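Local atomic coordinates of phosphinothricin N-acetyltransferase (Brucella ovis, PDB entry 5DWN), a protein that probably transfers an acetyl group from acetyl coenzyme A, which it binds, to an amine acceptor, as GNAT-family acetyltransferases do. Residues D68-G73 with Y95-A100. Residues are numbered along the deposited sequence; the frame is centred on the assembly and turned at random.
Sequences DGRVLG and YIAPDA. With ACO (acetyl coenzyme *a), chain E.
Gly73 and Ile96 form an antiparallel, non-hydrogen-bonded pair where the beta hairpin of strands 70-79 and 89-96 comes to an end, in the central sheet of the GNAT fold. The strands approach to 4.0 Å between Gly73 CA and Ile96 CA, and a residue without a side chain suits this spot, because Ile96 CD1 lies over Gly73 CA and would collide with a beta carbon there. Beyond the pair, Ala97 N donates to Leu72 O over 2.8 Å, an almost straight bond at 173°. There segment 95-100 leaves the strand for the 3-10 turn 98-100, and Ala100 N bonds back to Ala97 O. The small methyl of Ala100 lets the turn fold in against Leu72 CB, and Ile105 of helix 105-119 touches both residues.

On the other side of Ile96 the strand serves the cofactor. Ile96 N gives its hydrogen to O9P of acetyl coenzyme A at 2.8 Å; with Ile94 O, also bonded to the cofactor, the strand edge offers its backbone to the pantetheine arm, as is usual in GNAT enzymes. The pantetheine atom N4P sits over one face of the Tyr95 ring. Gly102, Gly104, Gly106 and Lys107 supply further bonds.

At the exposed end, Arg70 and Asp99 form a salt bridge. With CG anti to the backbone N (chi1 174°) and a bend at chi3, the arginine brings its guanidinium back over Leu72 CD2. Both bonds are weak: Arg70 NH1 to Asp99 OD2 is short (2.9 Å) but bent (121°), while Arg70 NH2 reaches Asp99 OD1, in plane at the guanidinium edge, only at 3.5 Å.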
loop_
_atom_site.group_PDB
_atom_site.type_symbol
_atom_site.label_atom_id
_atom_site.label_comp_id
_atom_site.label_asym_id
_atom_site.label_seq_id
_atom_site.Cartn_x
_atom_site.Cartn_y
_atom_site.Cartn_z
ATOM N N ASP A 68 -16.316 11.536 29.570
ATOM C CA ASP A 68 -17.227 10.920 30.528
ATOM C C ASP A 68 -16.924 9.431 30.688
ATOM O O ASP A 68 -17.823 8.595 30.746
ATOM C CB ASP A 68 -18.683 11.155 30.117
ATOM C CG ASP A 68 -19.006 12.634 29.925
ATOM O OD1 ASP A 68 -19.549 13.000 28.856
ATOM O OD2 ASP A 68 -18.718 13.430 30.848
ATOM N N GLY A 69 -15.636 9.100 30.745
ATOM C CA GLY A 69 -15.190 7.739 30.936
ATOM C C GLY A 69 -15.338 6.822 29.740
ATOM O O GLY A 69 -15.029 5.633 29.859
ATOM N N ARG A 70 -15.796 7.323 28.597
ATOM C CA ARG A 70 -16.042 6.495 27.421
ATOM C C ARG A 70 -15.064 6.864 26.313
ATOM O O ARG A 70 -14.797 8.046 26.075
ATOM C CB ARG A 70 -17.486 6.667 26.925
ATOM C CG ARG A 70 -17.790 5.962 25.615
ATOM C CD ARG A 70 -19.300 5.765 25.389
ATOM N NE ARG A 70 -19.984 6.944 24.859
ATOM C CZ ARG A 70 -20.282 7.134 23.573
ATOM N NH1 ARG A 70 -20.910 8.243 23.202
ATOM N NH2 ARG A 70 -19.954 6.230 22.653
ATOM N N VAL A 71 -14.528 5.852 25.639
ATOM C CA VAL A 71 -13.716 6.088 24.455
ATOM C C VAL A 71 -14.657 6.384 23.292
ATOM O O VAL A 71 -15.542 5.577 22.973
ATOM C CB VAL A 71 -12.807 4.888 24.150
ATOM C CG1 VAL A 71 -12.270 4.966 22.719
ATOM C CG2 VAL A 71 -11.638 4.841 25.152
ATOM N N LEU A 72 -14.477 7.550 22.659
ATOM C CA LEU A 72 -15.341 7.972 21.561
ATOM C C LEU A 72 -14.729 7.740 20.186
ATOM O O LEU A 72 -15.440 7.812 19.175
ATOM C CB LEU A 72 -15.676 9.461 21.708
ATOM C CG LEU A 72 -16.161 9.867 23.098
ATOM C CD1 LEU A 72 -16.390 11.374 23.185
ATOM C CD2 LEU A 72 -17.415 9.092 23.439
ATOM N N GLY A 73 -13.437 7.484 20.112
ATOM C CA GLY A 73 -12.790 7.350 18.821
ATOM C C GLY A 73 -11.340 6.997 19.070
ATOM O O GLY A 73 -10.835 7.119 20.188
ATOM N N TYR A 95 -11.014 6.289 13.450
ATOM C CA TYR A 95 -12.388 5.809 13.523
ATOM C C TYR A 95 -13.070 6.453 14.720
ATOM O O TYR A 95 -12.552 6.379 15.836
ATOM C CB TYR A 95 -12.439 4.287 13.655
ATOM C CG TYR A 95 -12.041 3.599 12.383
ATOM C CD1 TYR A 95 -13.001 3.221 11.468
ATOM C CD2 TYR A 95 -10.700 3.375 12.064
ATOM C CE1 TYR A 95 -12.658 2.610 10.281
ATOM C CE2 TYR A 95 -10.347 2.750 10.863
ATOM C CZ TYR A 95 -11.338 2.385 9.983
ATOM O OH TYR A 95 -11.041 1.780 8.785
ATOM N N ILE A 96 -14.238 7.042 14.490
ATOM C CA ILE A 96 -15.009 7.736 15.523
ATOM C C ILE A 96 -16.333 7.002 15.698
ATOM O O ILE A 96 -16.935 6.562 14.712
ATOM C CB ILE A 96 -15.245 9.207 15.127
ATOM C CG1 ILE A 96 -13.914 9.916 14.855
ATOM C CG2 ILE A 96 -16.059 9.969 16.198
ATOM C CD1 ILE A 96 -13.014 10.048 16.110
ATOM N N ALA A 97 -16.774 6.840 16.941
ATOM C CA ALA A 97 -18.053 6.177 17.176
ATOM C C ALA A 97 -19.179 6.979 16.518
ATOM O O ALA A 97 -19.132 8.208 16.506
ATOM C CB ALA A 97 -18.323 6.027 18.679
ATOM N N PRO A 98 -20.202 6.315 15.959
ATOM C CA PRO A 98 -21.272 7.056 15.252
ATOM C C PRO A 98 -21.900 8.204 16.031
ATOM O O PRO A 98 -22.055 9.310 15.491
ATOM C CB PRO A 98 -22.303 5.957 14.957
ATOM C CG PRO A 98 -21.525 4.720 14.918
ATOM C CD PRO A 98 -20.434 4.865 15.937
ATOM N N ASP A 99 -22.277 7.980 17.288
ATOM C CA ASP A 99 -22.892 9.085 18.018
ATOM C C ASP A 99 -21.890 10.159 18.417
ATOM O O ASP A 99 -22.273 11.117 19.091
ATOM C CB ASP A 99 -23.632 8.573 19.255
ATOM C CG ASP A 99 -22.711 7.905 20.252
ATOM O OD1 ASP A 99 -21.607 7.467 19.855
ATOM O OD2 ASP A 99 -23.105 7.796 21.432
ATOM N N ALA A 100 -20.625 10.041 18.021
ATOM C CA ALA A 100 -19.646 11.075 18.302
ATOM C C ALA A 100 -19.111 11.760 17.044
ATOM O O ALA A 100 -18.221 12.604 17.156
ATOM C CB ALA A 100 -18.488 10.484 19.118
HETATM N N1A ACO E . -19.252 16.496 5.170
HETATM C C2A ACO E . -18.514 17.610 5.096
HETATM N N3A ACO E . -17.538 18.025 5.909
HETATM C C4A ACO E . -17.342 17.155 6.906
HETATM C C5A ACO E . -18.033 15.972 7.121
HETATM C C6A ACO E . -19.031 15.637 6.185
HETATM N N6A ACO E . -19.736 14.502 6.221
HETATM N N7A ACO E . -17.564 15.326 8.255
HETATM C C8A ACO E . -16.608 16.115 8.686
HETATM N N9A ACO E . -16.419 17.234 7.921
HETATM C C1B ACO E . -15.430 18.284 8.154
HETATM C C2B ACO E . -15.738 19.156 9.376
HETATM O O2B ACO E . -16.485 20.316 9.025
HETATM C C3B ACO E . -14.329 19.522 9.838
HETATM O O3B ACO E . -13.795 20.635 9.090
HETATM P P3B ACO E . -13.699 22.148 9.662
HETATM O O7A ACO E . -13.026 23.006 8.641
HETATM O O8A ACO E . -15.156 22.532 9.949
HETATM O O9A ACO E . -12.935 22.083 10.979
HETATM C C4B ACO E . -13.504 18.274 9.512
HETATM O O4B ACO E . -14.178 17.661 8.390
HETATM C C5B ACO E . -13.367 17.285 10.643
HETATM O O5B ACO E . -14.669 17.095 11.234
HETATM P P1A ACO E . -14.926 16.120 12.443
HETATM O O1A ACO E . -16.189 16.402 13.163
HETATM O O2A ACO E . -13.744 16.119 13.357
HETATM O O3A ACO E . -14.967 14.657 11.821
HETATM P P2A ACO E . -15.304 13.271 12.524
HETATM O O4A ACO E . -15.183 13.428 13.983
HETATM O O5A ACO E . -16.719 12.864 12.118
HETATM O O6A ACO E . -14.251 12.255 11.914
HETATM C CBP ACO E . -14.266 10.473 10.274
HETATM C CCP ACO E . -14.345 11.980 10.516
HETATM C CDP ACO E . -14.325 10.216 8.765
HETATM C CEP ACO E . -12.938 9.950 10.838
HETATM C CAP ACO E . -15.450 9.776 10.990
HETATM O OAP ACO E . -16.668 10.264 10.465
HETATM C C9P ACO E . -15.447 8.257 10.953
HETATM O O9P ACO E . -14.906 7.630 11.860
HETATM N N8P ACO E . -16.041 7.686 9.900
HETATM C C7P ACO E . -16.274 6.251 9.792
HETATM C C6P ACO E . -14.988 5.451 9.886
HETATM C C5P ACO E . -14.040 5.754 8.752
HETATM O O5P ACO E . -14.433 5.827 7.593
HETATM N N4P ACO E . -12.762 5.908 9.082
HETATM C C3P ACO E . -11.714 6.083 8.086
HETATM C C2P ACO E . -11.328 7.540 7.937
HETATM S S1P ACO E . -10.072 7.818 6.639
HETATM C C ACO E . -8.558 7.267 7.358
HETATM O O ACO E . -8.501 6.751 8.439
HETATM C CH3 ACO E . -7.378 7.453 6.449
#